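Local coordinates for beta-lactamase (Sphaerobacter thermophilus, PDB 4EWF), which probably hydrolyses the amide bond of beta-lactams to give substituted beta-amino acids, as a member of the class A beta-lactamase family, at residues Leu137-Ser142 against Pro164-Leu169; Ala170-Leu175 against Thr236-Val241. One frame throughout, in Å; residues are numbered along the deposited sequence.

Interaction 1: residues Leu137-Ser142 against Pro164-Leu169; sequences LGMRDS and PDDYAL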
loop_
_atom_site.group_PDB
_atom_site.type_symbol
_atom_site.label_atom_id
_atom_site.label_comp_id
_atom_site.label_asym_id
_atom_site.label_seq_id
_atom_site.Cartn_x
_atom_site.Cartn_y
_atom_site.Cartn_z
ATOM N N LEU A 137 -2.480 5.930 -14.372
ATOM C CA LEU A 137 -1.883 6.724 -13.295
ATOM C C LEU A 137 -0.410 7.045 -13.545
ATOM O O LEU A 137 0.259 7.628 -12.693
ATOM C CB LEU A 137 -2.047 6.023 -11.942
ATOM C CG LEU A 137 -3.491 5.958 -11.428
ATOM C CD1 LEU A 137 -3.533 5.334 -10.045
ATOM C CD2 LEU A 137 -4.100 7.352 -11.422
ATOM N N GLY A 138 0.091 6.655 -14.713
ATOM C CA GLY A 138 1.483 6.893 -15.053
ATOM C C GLY A 138 2.451 5.973 -14.330
ATOM O O GLY A 138 3.642 6.270 -14.239
HETATM N N MSE A 139 1.951 4.851 -13.816
HETATM C CA MSE A 139 2.805 3.876 -13.133
HETATM C C MSE A 139 3.456 2.914 -14.139
HETATM O O MSE A 139 3.001 1.777 -14.317
HETATM C CB MSE A 139 1.990 3.093 -12.091
HETATM C CG MSE A 139 1.372 3.984 -11.016
HETATM SE SE MSE A 139 -0.019 3.116 -9.962
HETATM C CE MSE A 139 1.009 1.758 -9.041
ATOM N N ARG A 140 4.537 3.364 -14.771
ATOM C CA ARG A 140 5.126 2.655 -15.913
ATOM C C ARG A 140 5.813 1.322 -15.615
ATOM O O ARG A 140 6.047 0.532 -16.532
ATOM C CB ARG A 140 6.119 3.565 -16.651
ATOM C CG ARG A 140 5.499 4.786 -17.298
ATOM C CD ARG A 140 4.261 4.411 -18.089
ATOM N NE ARG A 140 4.019 5.318 -19.212
ATOM C CZ ARG A 140 4.477 5.118 -20.446
ATOM N NH1 ARG A 140 5.205 4.040 -20.723
ATOM N NH2 ARG A 140 4.206 5.995 -21.406
ATOM N N ASP A 141 6.161 1.067 -14.355
ATOM C CA ASP A 141 6.953 -0.127 -14.026
ATOM C C ASP A 141 6.257 -1.077 -13.057
ATOM O O ASP A 141 6.900 -1.919 -12.431
ATOM C CB ASP A 141 8.292 0.304 -13.425
ATOM C CG ASP A 141 9.112 1.127 -14.396
ATOM O OD1 ASP A 141 9.423 0.601 -15.489
ATOM O OD2 ASP A 141 9.421 2.296 -14.070
ATOM N N SER A 142 4.945 -0.922 -12.916
ATOM C CA SER A 142 4.190 -1.741 -11.983
ATOM C C SER A 142 3.115 -2.554 -12.708
ATOM O O SER A 142 2.705 -2.203 -13.811
ATOM C CB SER A 142 3.536 -0.854 -10.925
ATOM O OG SER A 142 4.526 -0.134 -10.203
ATOM N N PRO A 164 8.940 2.243 -5.861
ATOM C CA PRO A 164 8.499 3.269 -4.906
ATOM C C PRO A 164 7.931 4.494 -5.653
ATOM O O PRO A 164 6.877 5.003 -5.256
ATOM C CB PRO A 164 9.795 3.624 -4.144
ATOM C CG PRO A 164 10.699 2.408 -4.318
ATOM C CD PRO A 164 10.369 1.897 -5.715
ATOM N N ASP A 165 8.596 4.935 -6.725
ATOM C CA ASP A 165 8.092 6.055 -7.532
ATOM C C ASP A 165 6.641 5.848 -7.968
ATOM O O ASP A 165 5.807 6.759 -7.855
ATOM C CB ASP A 165 8.924 6.253 -8.813
ATOM C CG ASP A 165 10.245 6.971 -8.560
ATOM O OD1 ASP A 165 10.471 7.478 -7.434
ATOM O OD2 ASP A 165 11.063 7.018 -9.498
ATOM N N ASP A 166 6.357 4.670 -8.515
ATOM C CA ASP A 166 5.015 4.370 -9.005
ATOM C C ASP A 166 3.975 4.402 -7.885
ATOM O O ASP A 166 2.874 4.913 -8.066
ATOM C CB ASP A 166 4.981 2.991 -9.676
ATOM C CG ASP A 166 5.569 3.008 -11.090
ATOM O OD1 ASP A 166 6.076 4.075 -11.520
ATOM O OD2 ASP A 166 5.544 1.946 -11.760
ATOM N N TYR A 167 4.314 3.837 -6.733
ATOM C CA TYR A 167 3.344 3.769 -5.643
ATOM C C TYR A 167 3.130 5.114 -4.955
ATOM O O TYR A 167 2.056 5.378 -4.413
ATOM C CB TYR A 167 3.651 2.598 -4.681
ATOM C CG TYR A 167 3.003 1.359 -5.251
ATOM C CD1 TYR A 167 1.771 0.936 -4.788
ATOM C CD2 TYR A 167 3.570 0.686 -6.337
ATOM C CE1 TYR A 167 1.130 -0.159 -5.332
ATOM C CE2 TYR A 167 2.926 -0.421 -6.909
ATOM C CZ TYR A 167 1.696 -0.829 -6.393
ATOM O OH TYR A 167 1.027 -1.919 -6.913
ATOM N N ALA A 168 4.127 5.991 -5.028
ATOM C CA ALA A 168 3.922 7.353 -4.565
ATOM C C ALA A 168 2.923 8.067 -5.495
ATOM O O ALA A 168 2.031 8.774 -5.026
ATOM C CB ALA A 168 5.251 8.111 -4.465
ATOM N N LEU A 169 3.039 7.857 -6.808
ATOM C CA LEU A 169 2.059 8.447 -7.728
ATOM C C LEU A 169 0.652 7.978 -7.378
ATOM O O LEU A 169 -0.306 8.749 -7.447
ATOM C CB LEU A 169 2.351 8.082 -9.187
ATOM C CG LEU A 169 3.661 8.580 -9.779
ATOM C CD1 LEU A 169 3.880 7.977 -11.170
ATOM C CD2 LEU A 169 3.679 10.124 -9.821
HETATM O O HOH W 1 9.125 3.647 -11.695
#

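Interaction 2: residues Ala170-Leu175 against Thr236-Val241; sequences AVQALL and TLVVAV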
loop_
_atom_site.group_PDB
_atom_site.type_symbol
_atom_site.label_atom_id
_atom_site.label_comp_id
_atom_site.label_asym_id
_atom_site.label_seq_id
_atom_site.Cartn_x
_atom_site.Cartn_y
_atom_site.Cartn_z
ATOM N N ALA A 170 0.527 6.708 -7.018
ATOM C CA ALA A 170 -0.786 6.143 -6.713
ATOM C C ALA A 170 -1.422 6.857 -5.530
ATOM O O ALA A 170 -2.594 7.227 -5.572
ATOM C CB ALA A 170 -0.680 4.632 -6.431
ATOM N N VAL A 171 -0.655 7.025 -4.461
ATOM C CA VAL A 171 -1.171 7.717 -3.280
ATOM C C VAL A 171 -1.478 9.174 -3.608
ATOM O O VAL A 171 -2.486 9.714 -3.161
ATOM C CB VAL A 171 -0.173 7.648 -2.089
ATOM C CG1 VAL A 171 -0.679 8.464 -0.897
ATOM C CG2 VAL A 171 0.083 6.198 -1.685
ATOM N N GLN A 172 -0.618 9.822 -4.390
ATOM C CA GLN A 172 -0.887 11.217 -4.745
ATOM C C GLN A 172 -2.185 11.349 -5.520
ATOM O O GLN A 172 -2.942 12.306 -5.322
ATOM C CB GLN A 172 0.266 11.840 -5.544
ATOM C CG GLN A 172 1.519 12.093 -4.722
ATOM C CD GLN A 172 2.649 12.639 -5.578
ATOM O OE1 GLN A 172 3.110 11.982 -6.511
ATOM N NE2 GLN A 172 3.084 13.848 -5.275
ATOM N N ALA A 173 -2.450 10.386 -6.397
ATOM C CA ALA A 173 -3.675 10.433 -7.180
ATOM C C ALA A 173 -4.899 10.371 -6.258
ATOM O O ALA A 173 -5.877 11.083 -6.475
ATOM C CB ALA A 173 -3.705 9.297 -8.214
ATOM N N LEU A 174 -4.843 9.526 -5.230
ATOM C CA LEU A 174 -5.959 9.445 -4.284
ATOM C C LEU A 174 -6.129 10.769 -3.549
ATOM O O LEU A 174 -7.237 11.280 -3.431
ATOM C CB LEU A 174 -5.756 8.309 -3.278
ATOM C CG LEU A 174 -5.870 6.880 -3.830
ATOM C CD1 LEU A 174 -5.402 5.856 -2.803
ATOM C CD2 LEU A 174 -7.303 6.573 -4.259
ATOM N N LEU A 175 -5.023 11.319 -3.049
ATOM C CA LEU A 175 -5.066 12.567 -2.282
ATOM C C LEU A 175 -5.560 13.765 -3.102
ATOM O O LEU A 175 -6.099 14.721 -2.552
ATOM C CB LEU A 175 -3.677 12.878 -1.705
ATOM C CG LEU A 175 -3.190 11.897 -0.634
ATOM C CD1 LEU A 175 -1.726 12.127 -0.321
ATOM C CD2 LEU A 175 -4.025 12.058 0.627
ATOM N N THR A 236 0.389 17.052 4.289
ATOM C CA THR A 236 0.393 15.597 4.117
ATOM C C THR A 236 1.715 15.065 3.574
ATOM O O THR A 236 2.262 15.601 2.614
ATOM C CB THR A 236 -0.747 15.139 3.178
ATOM O OG1 THR A 236 -2.005 15.453 3.778
ATOM C CG2 THR A 236 -0.678 13.629 2.939
ATOM N N LEU A 237 2.210 14.002 4.200
ATOM C CA LEU A 237 3.408 13.323 3.758
ATOM C C LEU A 237 3.036 12.063 2.961
ATOM O O LEU A 237 2.268 11.228 3.441
ATOM C CB LEU A 237 4.231 12.911 4.982
ATOM C CG LEU A 237 5.587 12.288 4.667
ATOM C CD1 LEU A 237 6.536 13.398 4.233
ATOM C CD2 LEU A 237 6.136 11.560 5.877
ATOM N N VAL A 238 3.575 11.911 1.755
ATOM C CA VAL A 238 3.366 10.654 1.022
ATOM C C VAL A 238 4.575 9.747 1.207
ATOM O O VAL A 238 5.705 10.179 1.030
ATOM C CB VAL A 238 3.123 10.895 -0.482
ATOM C CG1 VAL A 238 3.049 9.579 -1.234
ATOM C CG2 VAL A 238 1.847 11.719 -0.691
ATOM N N VAL A 239 4.329 8.485 1.553
ATOM C CA VAL A 239 5.404 7.552 1.859
ATOM C C VAL A 239 5.246 6.208 1.138
ATOM O O VAL A 239 4.282 5.487 1.355
ATOM C CB VAL A 239 5.482 7.291 3.381
ATOM C CG1 VAL A 239 6.563 6.233 3.695
ATOM C CG2 VAL A 239 5.734 8.604 4.118
ATOM N N ALA A 240 6.199 5.881 0.280
ATOM C CA ALA A 240 6.214 4.568 -0.360
ATOM C C ALA A 240 7.579 3.918 -0.110
ATOM O O ALA A 240 8.592 4.330 -0.675
ATOM C CB ALA A 240 5.923 4.701 -1.865
ATOM N N VAL A 241 7.616 2.939 0.782
ATOM C CA VAL A 241 8.873 2.280 1.113
ATOM C C VAL A 241 8.763 0.790 0.863
ATOM O O VAL A 241 7.827 0.146 1.327
ATOM C CB VAL A 241 9.254 2.525 2.584
ATOM C CG1 VAL A 241 10.537 1.780 2.950
ATOM C CG2 VAL A 241 9.414 4.023 2.818
#

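Interaction 1: residues Leu137-Ser142 against Pro164-Leu169
D166, on the first turn of helix 164-175, pushes its carboxylate into the beta turn M139-S142, and two donors converge on OD2. The backbone N of D141 reaches the syn lone pair of OD2 at 2.8 Å, with an N-H...O angle of 147°, while the S142 hydroxyl OG donates to the anti lone pair of the same oxygen at 2.8 Å. OD1 turns instead to a water, which also donates to D141 OD2 and so bridges two carboxylates whose nearest oxygens, D141 OD2 and D166 OD2, stand 4.5 Å apart; the shared water probably eases their repulsion. Selenomethionine M139 lays CB and CG beside D166, and its chain, bent at the last torsion (chi3 66°), sets CE over one face of the Y167 ring, 3.8 Å from the centroid, in a CH-pi contact. Nearly one turn along the helix from D166, L169 CD1 rests 3.5 Å from G138 O. Further out, D166 N donates to T163 OG1, just before the helix, and I134 touches both M139 and S142. G138, with positive phi, ends helix 127-136 in a Schellman motif, which leads into the type I turn whose D141 N and S142 OG both donate to D166 OD2.

Interaction 2: residues Ala170-Leu175 against Thr236-Val241
V238 packs its two methyls against V171 and L175, one turn apart on the helix. CG1 meets the branch point of V171, 3.9 Å from V171 CB, and CG2 lies 3.6 Å from CD1 of L175. Both pairs slide past one another in opposite directions. In V238, CG1 stands anti to the backbone N (chi1 174°) and CG2 anti to the carbonyl carbon, which splits the branches between the two helix residues. L175 CD1 is shared: it also meets T236 CG2 at 3.7 Å, tip to tip, so a single methyl spans two residues that lie on the same side of the strand.

The packing is looser around Q172, whose CG passes 4.1 Å from V238 CG2, the two side chains crossing at about a right angle. Q172, L175 and T236 are partly exposed, whereas V171 and V238 are buried. The T236 hydroxyl is engaged within the sheet by T231 OG1, leaving the methyl to face L175. V33 of the adjacent strand 27-33 touches both Q172 and V238, and L189 of helix 182-192 touches L175.

The short helix and strand segments run roughly antiparallel, at 151°, with axes 8.9 Å apart. L237 and V239 point away from the helix and pack on helix 249-266, so this strand of the five-stranded sheet has helices on both faces, an alpha/beta/alpha sandwich. With all the close contacts made between carbons, the helix-strand interface is held by dispersion and the hydrophobic effect rather than by directional bonds.

How the interactions relate
Helix 164-175 serves both contacts: its first half receives the turn of interaction 1 and its second half lies on the sheet in interaction 2, the two centres being about 11 Å apart. Their atoms also meet directly. A240 CB lies 3.5 Å from P164 O, bringing the strand up to the start of the helix, while M139 SE touches A170 CB at 3.9 Å and L137 CD2 touches A173 CB at 3.8 Å. The helix is thus packed between the 137-142 loop and the strand. The side chains of Y167 and V171 lie near, without touching, residues of an SxxK-type grouping (S52, K55, S113, K216), consistent with a class A active site.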